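Local atomic coordinates of 3-ketosteroid-delta4-5alpha-dehydrogenase (Rhodococcus jostii, PDB entry 4AT2), a protein that probably uses bound FAD to dehydrogenate 3-ketosteroids at the C4-C5 bond of the A ring, a step in steroid breakdown. Residues I58-R62 and A63-V67; A241-G245 and K246-V250; K268-E271 and A272-R276. All coordinates share one frame; numbering follows the deposited sequence. Where two conformers were deposited one is given.

Contact 1 of 3, residues I58-R62 and A63-V67; sequences IEAAR and AGADV
Val-67 CG2 lies 3.6 Å from Ala-60 CB and 4.1 Å from Ala-61 CB, on the flank of the last helical turn. CG2 stands anti to the carbonyl carbon of Val-67 (CG1 takes the place anti to N, chi1 -175°). This turns it toward the helix, where it also comes within 3.6 Å of the backbone N of Ala-61. Ala-65 CB packs close to Ala-60 O. Here the helix ends in a Schellman motif. Gly-64 takes a positive phi (97°), and the chain doubles back. Ala-65 N then bonds to Ala-60 O at 3.1 Å, and Gly-64 N to Ala-61 O at 3.0 Å. The turn leads from helix 51-62 into strand 67-70 of the parallel sheet, consistent with a Rossmann-type FAD-binding fold. Farther out, one water donates to both Ala-61 O (2.7 Å) and Ala-65 O (2.8 Å), bridging helix end and loop. On the side of the helix facing helices 132-141 and 202-214, Ile-58 CG2 sits over the centre of one face of the Arg-62 guanidinium, 3.6 Å above its plane. Glu-59 OE2 makes a salt bridge to Arg-500 of helix 490-507.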
loop_
_atom_site.group_PDB
_atom_site.type_symbol
_atom_site.label_atom_id
_atom_site.label_comp_id
_atom_site.label_asym_id
_atom_site.label_seq_id
_atom_site.Cartn_x
_atom_site.Cartn_y
_atom_site.Cartn_z
ATOM N N ILE A 58 13.035 19.325 -24.364
ATOM C CA ILE A 58 14.139 19.123 -25.308
ATOM C C ILE A 58 13.686 18.279 -26.488
ATOM O O ILE A 58 13.906 18.656 -27.646
ATOM C CB ILE A 58 15.377 18.502 -24.621
ATOM C CG1 ILE A 58 16.003 19.532 -23.682
ATOM C CG2 ILE A 58 16.400 18.012 -25.647
ATOM C CD1 ILE A 58 16.974 18.927 -22.678
ATOM N N GLU A 59 13.035 17.153 -26.201
ATOM C CA GLU A 59 12.597 16.271 -27.276
ATOM C C GLU A 59 11.531 16.940 -28.135
ATOM O O GLU A 59 11.577 16.838 -29.358
ATOM C CB GLU A 59 12.104 14.920 -26.745
ATOM C CG GLU A 59 13.213 14.040 -26.174
ATOM C CD GLU A 59 14.098 13.381 -27.228
ATOM O OE1 GLU A 59 14.075 13.790 -28.407
ATOM O OE2 GLU A 59 14.844 12.443 -26.884
ATOM N N ALA A 60 10.591 17.640 -27.502
ATOM C CA ALA A 60 9.510 18.264 -28.263
ATOM C C ALA A 60 10.072 19.348 -29.195
ATOM O O ALA A 60 9.653 19.454 -30.352
ATOM C CB ALA A 60 8.445 18.833 -27.334
ATOM N N ALA A 61 11.028 20.129 -28.695
ATOM C CA ALA A 61 11.648 21.189 -29.484
ATOM C C ALA A 61 12.496 20.618 -30.628
ATOM O O ALA A 61 12.471 21.142 -31.745
ATOM C CB ALA A 61 12.480 22.099 -28.598
ATOM N N ARG A 62 13.241 19.553 -30.350
ATOM C CA ARG A 62 14.016 18.878 -31.401
ATOM C C ARG A 62 13.118 18.308 -32.496
ATOM O O ARG A 62 13.517 18.243 -33.660
ATOM C CB ARG A 62 14.905 17.779 -30.820
ATOM C CG ARG A 62 16.142 18.324 -30.138
ATOM C CD ARG A 62 16.977 17.226 -29.511
ATOM N NE ARG A 62 18.188 17.767 -28.894
ATOM C CZ ARG A 62 19.007 17.070 -28.108
ATOM N NH1 ARG A 62 18.757 15.795 -27.829
ATOM N NH2 ARG A 62 20.086 17.649 -27.601
ATOM N N ALA A 63 11.901 17.919 -32.118
ATOM C CA ALA A 63 10.921 17.388 -33.056
ATOM C C ALA A 63 10.285 18.491 -33.904
ATOM O O ALA A 63 9.499 18.199 -34.804
ATOM C CB ALA A 63 9.851 16.604 -32.313
ATOM N N GLY A 64 10.610 19.747 -33.603
ATOM C CA GLY A 64 10.090 20.892 -34.358
ATOM C C GLY A 64 8.876 21.590 -33.763
ATOM O O GLY A 64 8.350 22.539 -34.360
ATOM N N ALA A 65 8.434 21.144 -32.587
ATOM C CA ALA A 65 7.262 21.738 -31.919
ATOM C C ALA A 65 7.592 23.052 -31.230
ATOM O O ALA A 65 8.716 23.265 -30.774
ATOM C CB ALA A 65 6.672 20.759 -30.906
ATOM N N ASP A 66 6.597 23.933 -31.161
ATOM C CA ASP A 66 6.670 25.155 -30.369
ATOM C C ASP A 66 6.366 24.751 -28.923
ATOM O O ASP A 66 5.275 24.268 -28.632
ATOM C CB ASP A 66 5.645 26.163 -30.928
ATOM C CG ASP A 66 5.400 27.371 -30.021
ATOM O OD1 ASP A 66 6.297 27.808 -29.275
ATOM O OD2 ASP A 66 4.274 27.917 -30.092
ATOM N N VAL A 67 7.347 24.914 -28.039
ATOM C CA VAL A 67 7.235 24.413 -26.658
ATOM C C VAL A 67 7.155 25.533 -25.630
ATOM O O VAL A 67 7.973 26.463 -25.644
ATOM C CB VAL A 67 8.443 23.513 -26.286
ATOM C CG1 VAL A 67 8.265 22.906 -24.896
ATOM C CG2 VAL A 67 8.618 22.399 -27.305
HETATM O O HOH W 1 11.096 23.443 -32.225
#

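Contact 2 of 3, residues A241-G245 and K246-V250; sequences AKQYG and KEVAV
A beta hairpin with a two-residue loop joins strands 236-243 and 246-252, and a type I' turn from Gln-243 to Lys-246 closes it. Ala-241 and Val-248 form one antiparallel hydrogen-bonded pair. Their two backbone bonds are nearly straight: Val-248 N to Ala-241 O is 2.8 Å, with 173° at the hydrogen. Gln-243 and Lys-246 form the second such pair, next to the turn. Gln-243 N bonds to Lys-246 O at 2.9 Å, and Lys-246 N returns a bond to Gln-243 O. Between these pairs, Lys-242 and Glu-247 are a non-hydrogen-bonded pair. CA-H...O contacts accompany it, from Lys-242 CA to Lys-246 O and from Glu-247 CA to Ala-241 O.

Val-248 CG2 reaches 4.0 Å from Ala-241 CB and 4.1 Å from Gln-243 CB, on the face these residues share with Lys-246. The Lys-246 side chain starts between its own N and carbonyl carbon (chi1 68°), and CG comes within 3.6 Å of Gln-243 O. A final bend at chi4 (-63°) brings NZ back to a water at 2.8 Å. That water donates to Gln-243 O (2.8 Å) and Gln-243 OE1 (2.9 Å), so it ties the lysine to both backbone and side chain of the glutamine. The buried Gln-243 amide is also bonded by Tyr-40 OH at OE1, and its NE2 donates to Glu-220 OE1 and Tyr-221 O. On the Lys-242 face, Glu-247 OE2, in one of two conformers, forms a salt bridge with Arg-30. Positive phi angles at both Tyr-244 and Gly-245 mark the type I' turn, a classic closure of hairpins with two-residue loops; this one lies in the mixed sheet.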
loop_
_atom_site.group_PDB
_atom_site.type_symbol
_atom_site.label_atom_id
_atom_site.label_comp_id
_atom_site.label_asym_id
_atom_site.label_seq_id
_atom_site.Cartn_x
_atom_site.Cartn_y
_atom_site.Cartn_z
ATOM N N ALA A 241 -4.593 28.135 -15.593
ATOM C CA ALA A 241 -3.654 28.376 -14.491
ATOM C C ALA A 241 -3.953 29.693 -13.791
ATOM O O ALA A 241 -4.679 30.530 -14.319
ATOM C CB ALA A 241 -2.216 28.382 -14.999
ATOM N N LYS A 242 -3.396 29.872 -12.602
ATOM C CA LYS A 242 -3.298 31.211 -12.010
ATOM C C LYS A 242 -1.865 31.727 -12.200
ATOM O O LYS A 242 -0.904 31.038 -11.848
ATOM C CB LYS A 242 -3.689 31.200 -10.522
ATOM C CG LYS A 242 -3.720 32.592 -9.877
ATOM C CD LYS A 242 -4.052 32.538 -8.390
ATOM C CE LYS A 242 -4.119 33.938 -7.789
ATOM N NZ LYS A 242 -4.405 33.921 -6.330
ATOM N N GLN A 243 -1.724 32.917 -12.790
ATOM C CA GLN A 243 -0.405 33.531 -12.962
ATOM C C GLN A 243 -0.494 34.999 -12.612
ATOM O O GLN A 243 -1.407 35.686 -13.077
ATOM C CB GLN A 243 0.106 33.389 -14.399
ATOM C CG GLN A 243 1.564 33.821 -14.567
ATOM C CD GLN A 243 1.954 34.121 -16.006
ATOM O OE1 GLN A 243 1.142 34.598 -16.809
ATOM N NE2 GLN A 243 3.213 33.851 -16.338
ATOM N N TYR A 244 0.464 35.462 -11.810
ATOM C CA TYR A 244 0.499 36.861 -11.370
ATOM C C TYR A 244 -0.889 37.317 -10.932
ATOM O O TYR A 244 -1.377 38.377 -11.343
ATOM C CB TYR A 244 1.109 37.773 -12.453
ATOM C CG TYR A 244 2.499 37.310 -12.842
ATOM C CD1 TYR A 244 3.462 37.063 -11.862
ATOM C CD2 TYR A 244 2.841 37.094 -14.172
ATOM C CE1 TYR A 244 4.736 36.616 -12.201
ATOM C CE2 TYR A 244 4.112 36.651 -14.520
ATOM C CZ TYR A 244 5.050 36.412 -13.528
ATOM O OH TYR A 244 6.320 35.954 -13.847
ATOM N N GLY A 245 -1.520 36.489 -10.100
ATOM C CA GLY A 245 -2.780 36.865 -9.449
ATOM C C GLY A 245 -4.054 36.691 -10.251
ATOM O O GLY A 245 -5.142 36.872 -9.712
ATOM N N LYS A 246 -3.940 36.352 -11.532
ATOM C CA LYS A 246 -5.135 36.226 -12.366
ATOM C C LYS A 246 -5.223 34.886 -13.088
ATOM O O LYS A 246 -4.220 34.207 -13.300
ATOM C CB LYS A 246 -5.283 37.403 -13.348
ATOM C CG LYS A 246 -4.242 37.486 -14.442
ATOM C CD LYS A 246 -4.651 38.531 -15.475
ATOM C CE LYS A 246 -3.789 38.435 -16.720
ATOM N NZ LYS A 246 -2.362 38.733 -16.424
ATOM N N GLU A 247 -6.439 34.520 -13.465
ATOM C CA GLU A 247 -6.650 33.304 -14.243
ATOM C C GLU A 247 -6.180 33.508 -15.676
ATOM O O GLU A 247 -6.499 34.525 -16.305
ATOM C CB GLU A 247 -8.124 32.877 -14.231
ATOM C CG GLU A 247 -8.400 31.697 -15.154
ATOM C CD GLU A 247 -9.807 31.144 -15.045
ATOM O OE1 GLU A 247 -10.224 30.793 -13.925
ATOM O OE2 GLU A 247 -10.483 31.037 -16.089
ATOM N N VAL A 248 -5.414 32.541 -16.182
ATOM C CA VAL A 248 -4.975 32.532 -17.574
ATOM C C VAL A 248 -5.315 31.185 -18.220
ATOM O O VAL A 248 -5.419 30.165 -17.528
ATOM C CB VAL A 248 -3.466 32.852 -17.718
ATOM C CG1 VAL A 248 -3.153 34.257 -17.209
ATOM C CG2 VAL A 248 -2.607 31.818 -16.987
ATOM N N ALA A 249 -5.506 31.183 -19.538
ATOM C CA ALA A 249 -5.699 29.920 -20.274
ATOM C C ALA A 249 -4.568 29.743 -21.278
ATOM O O ALA A 249 -4.189 30.688 -21.969
ATOM C CB ALA A 249 -7.053 29.909 -20.974
ATOM N N VAL A 250 -4.030 28.531 -21.355
ATOM C CA VAL A 250 -2.895 28.248 -22.226
ATOM C C VAL A 250 -3.280 27.126 -23.179
ATOM O O VAL A 250 -3.635 26.035 -22.732
ATOM C CB VAL A 250 -1.649 27.825 -21.409
ATOM C CG1 VAL A 250 -0.492 27.517 -22.342
ATOM C CG2 VAL A 250 -1.252 28.911 -20.406
HETATM O O HOH W 2 -0.882 36.464 -15.763
#

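Contact 3 of 3, residues K268-E271 and A272-R276; sequences KMIE and AHAPR
His-273 CG stands anti to the carbonyl carbon and beside the backbone N (chi1 -63°), which leads the imidazole back along the helix toward Met-269. Its CD2 lies 3.5 Å from Met-269 O and 4.1 Å from Met-269 CB. The oxygen approaches the ring obliquely. Ala-272 CB sits over the centre of one ring face, 4.2 Å above the plane. In Ile-270, CG2 is the branch anti to N, while CG1 takes the site beside it (chi1 -72°). CG2 therefore lies alongside the departing chain, 3.6 Å from Ala-274 O, and CD1 approaches Ala-274 CB.

Residues 268-273 make up most of the short helix 267-273. Ala-272 N bonds to Lys-268 O, and His-273 N to Met-269 O at 2.9 Å. Ala-274 N still reaches Ile-270 O at 2.9 Å, although Ala-274 has itself left helical geometry. Pro-275 N follows at 3.0 Å from the same oxygen but has no hydrogen to give. The proline ring lies along the helix end instead, with CB 3.6 Å from Glu-271 O. The second subunit borders this turn: its Arg-453 packs on Ala-272, its Leu-303 on His-273 and its Gly-119 on Pro-275. With proline next in the chain, the amide of Ala-274 gives the last backbone bond in this run, and Glu-271 O meets the ring carbons of Pro-275 rather than a backbone N-H from that residue.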
loop_
_atom_site.group_PDB
_atom_site.type_symbol
_atom_site.label_atom_id
_atom_site.label_comp_id
_atom_site.label_asym_id
_atom_site.label_seq_id
_atom_site.Cartn_x
_atom_site.Cartn_y
_atom_site.Cartn_z
ATOM N N LYS A 268 -4.260 15.178 2.679
ATOM C CA LYS A 268 -5.426 14.328 2.408
ATOM C C LYS A 268 -4.996 13.099 1.616
ATOM O O LYS A 268 -5.379 11.971 1.943
ATOM C CB LYS A 268 -6.506 15.096 1.630
ATOM C CG LYS A 268 -7.635 14.232 1.050
ATOM C CD LYS A 268 -8.629 15.069 0.241
ATOM C CE LYS A 268 -9.737 14.227 -0.374
ATOM N NZ LYS A 268 -10.530 15.000 -1.388
ATOM N N MET A 269 -4.190 13.333 0.584
ATOM C CA MET A 269 -3.709 12.247 -0.264
ATOM C C MET A 269 -2.749 11.318 0.462
ATOM O O MET A 269 -2.787 10.111 0.240
ATOM C CB MET A 269 -3.071 12.792 -1.536
ATOM C CG MET A 269 -4.099 13.372 -2.495
ATOM S SD MET A 269 -3.382 14.037 -4.009
ATOM C CE MET A 269 -3.121 12.511 -4.919
ATOM N N ILE A 270 -1.885 11.870 1.312
ATOM C CA ILE A 270 -0.980 11.023 2.114
ATOM C C ILE A 270 -1.807 10.099 3.011
ATOM O O ILE A 270 -1.548 8.901 3.083
ATOM C CB ILE A 270 0.024 11.862 2.949
ATOM C CG1 ILE A 270 1.087 12.491 2.046
ATOM C CG2 ILE A 270 0.676 11.021 4.048
ATOM C CD1 ILE A 270 2.020 11.491 1.369
ATOM N N GLU A 271 -2.841 10.646 3.648
ATOM C CA GLU A 271 -3.650 9.824 4.544
ATOM C C GLU A 271 -4.409 8.732 3.788
ATOM O O GLU A 271 -4.479 7.591 4.247
ATOM C CB GLU A 271 -4.602 10.693 5.362
ATOM C CG GLU A 271 -5.488 9.903 6.312
ATOM C CD GLU A 271 -6.575 10.764 6.920
ATOM O OE1 GLU A 271 -7.395 11.333 6.165
ATOM O OE2 GLU A 271 -6.614 10.863 8.154
ATOM N N ALA A 272 -4.951 9.084 2.621
ATOM C CA ALA A 272 -5.758 8.166 1.823
ATOM C C ALA A 272 -4.936 7.096 1.123
ATOM O O ALA A 272 -5.419 5.974 0.932
ATOM C CB ALA A 272 -6.570 8.949 0.791
ATOM N N HIS A 273 -3.702 7.436 0.746
ATOM C CA HIS A 273 -2.928 6.588 -0.168
ATOM C C HIS A 273 -1.642 6.043 0.377
ATOM O O HIS A 273 -1.245 4.921 0.025
ATOM C CB HIS A 273 -2.585 7.345 -1.448
ATOM C CG HIS A 273 -3.781 7.770 -2.267
ATOM N ND1 HIS A 273 -4.696 6.893 -2.739
ATOM C CD2 HIS A 273 -4.143 9.021 -2.762
ATOM C CE1 HIS A 273 -5.614 7.554 -3.466
ATOM N NE2 HIS A 273 -5.275 8.860 -3.479
ATOM N N ALA A 274 -0.942 6.843 1.178
ATOM C CA ALA A 274 0.385 6.470 1.660
ATOM C C ALA A 274 0.539 6.809 3.149
ATOM O O ALA A 274 1.445 7.545 3.539
ATOM C CB ALA A 274 1.462 7.151 0.809
ATOM N N PRO A 275 -0.361 6.269 3.995
ATOM C CA PRO A 275 -0.421 6.720 5.388
ATOM C C PRO A 275 0.822 6.394 6.234
ATOM O O PRO A 275 0.970 6.948 7.326
ATOM C CB PRO A 275 -1.673 6.013 5.936
ATOM C CG PRO A 275 -1.854 4.831 5.063
ATOM C CD PRO A 275 -1.398 5.259 3.700
ATOM N N ARG A 276 1.696 5.519 5.740
ATOM C CA ARG A 276 2.964 5.262 6.449
ATOM C C ARG A 276 3.863 6.509 6.502
ATOM O O ARG A 276 4.815 6.560 7.293
ATOM C CB ARG A 276 3.698 4.037 5.872
ATOM C CG ARG A 276 2.955 2.724 6.137
ATOM C CD ARG A 276 3.708 1.485 5.667
ATOM N NE ARG A 276 3.787 1.379 4.210
ATOM C CZ ARG A 276 4.044 0.251 3.547
ATOM N NH1 ARG A 276 4.244 -0.894 4.205
ATOM N NH2 ARG A 276 4.106 0.263 2.222
#

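All three contacts are local, and none touches another. Contacts 1 and 2 lie on the same side of the chain's centre, with nearest atoms about 9 Å apart. Contact 3 is about 25 Å from contact 1 and 18 Å from contact 2 by nearest atoms. Contacts 1 and 3 both end helices, but by different means: a glycine turn in 58-67 and a non-helical Ala-274 followed by a proline in 268-276. Contact 2 closes a hairpin in the mixed sheet. Contacts 1 and 2 are partly buried, and each uses a bridging water. Contact 3 is buried; beyond its backbone bonds, side-chain carbons meet carbonyl oxygens, and it alone of the three meets the second subunit.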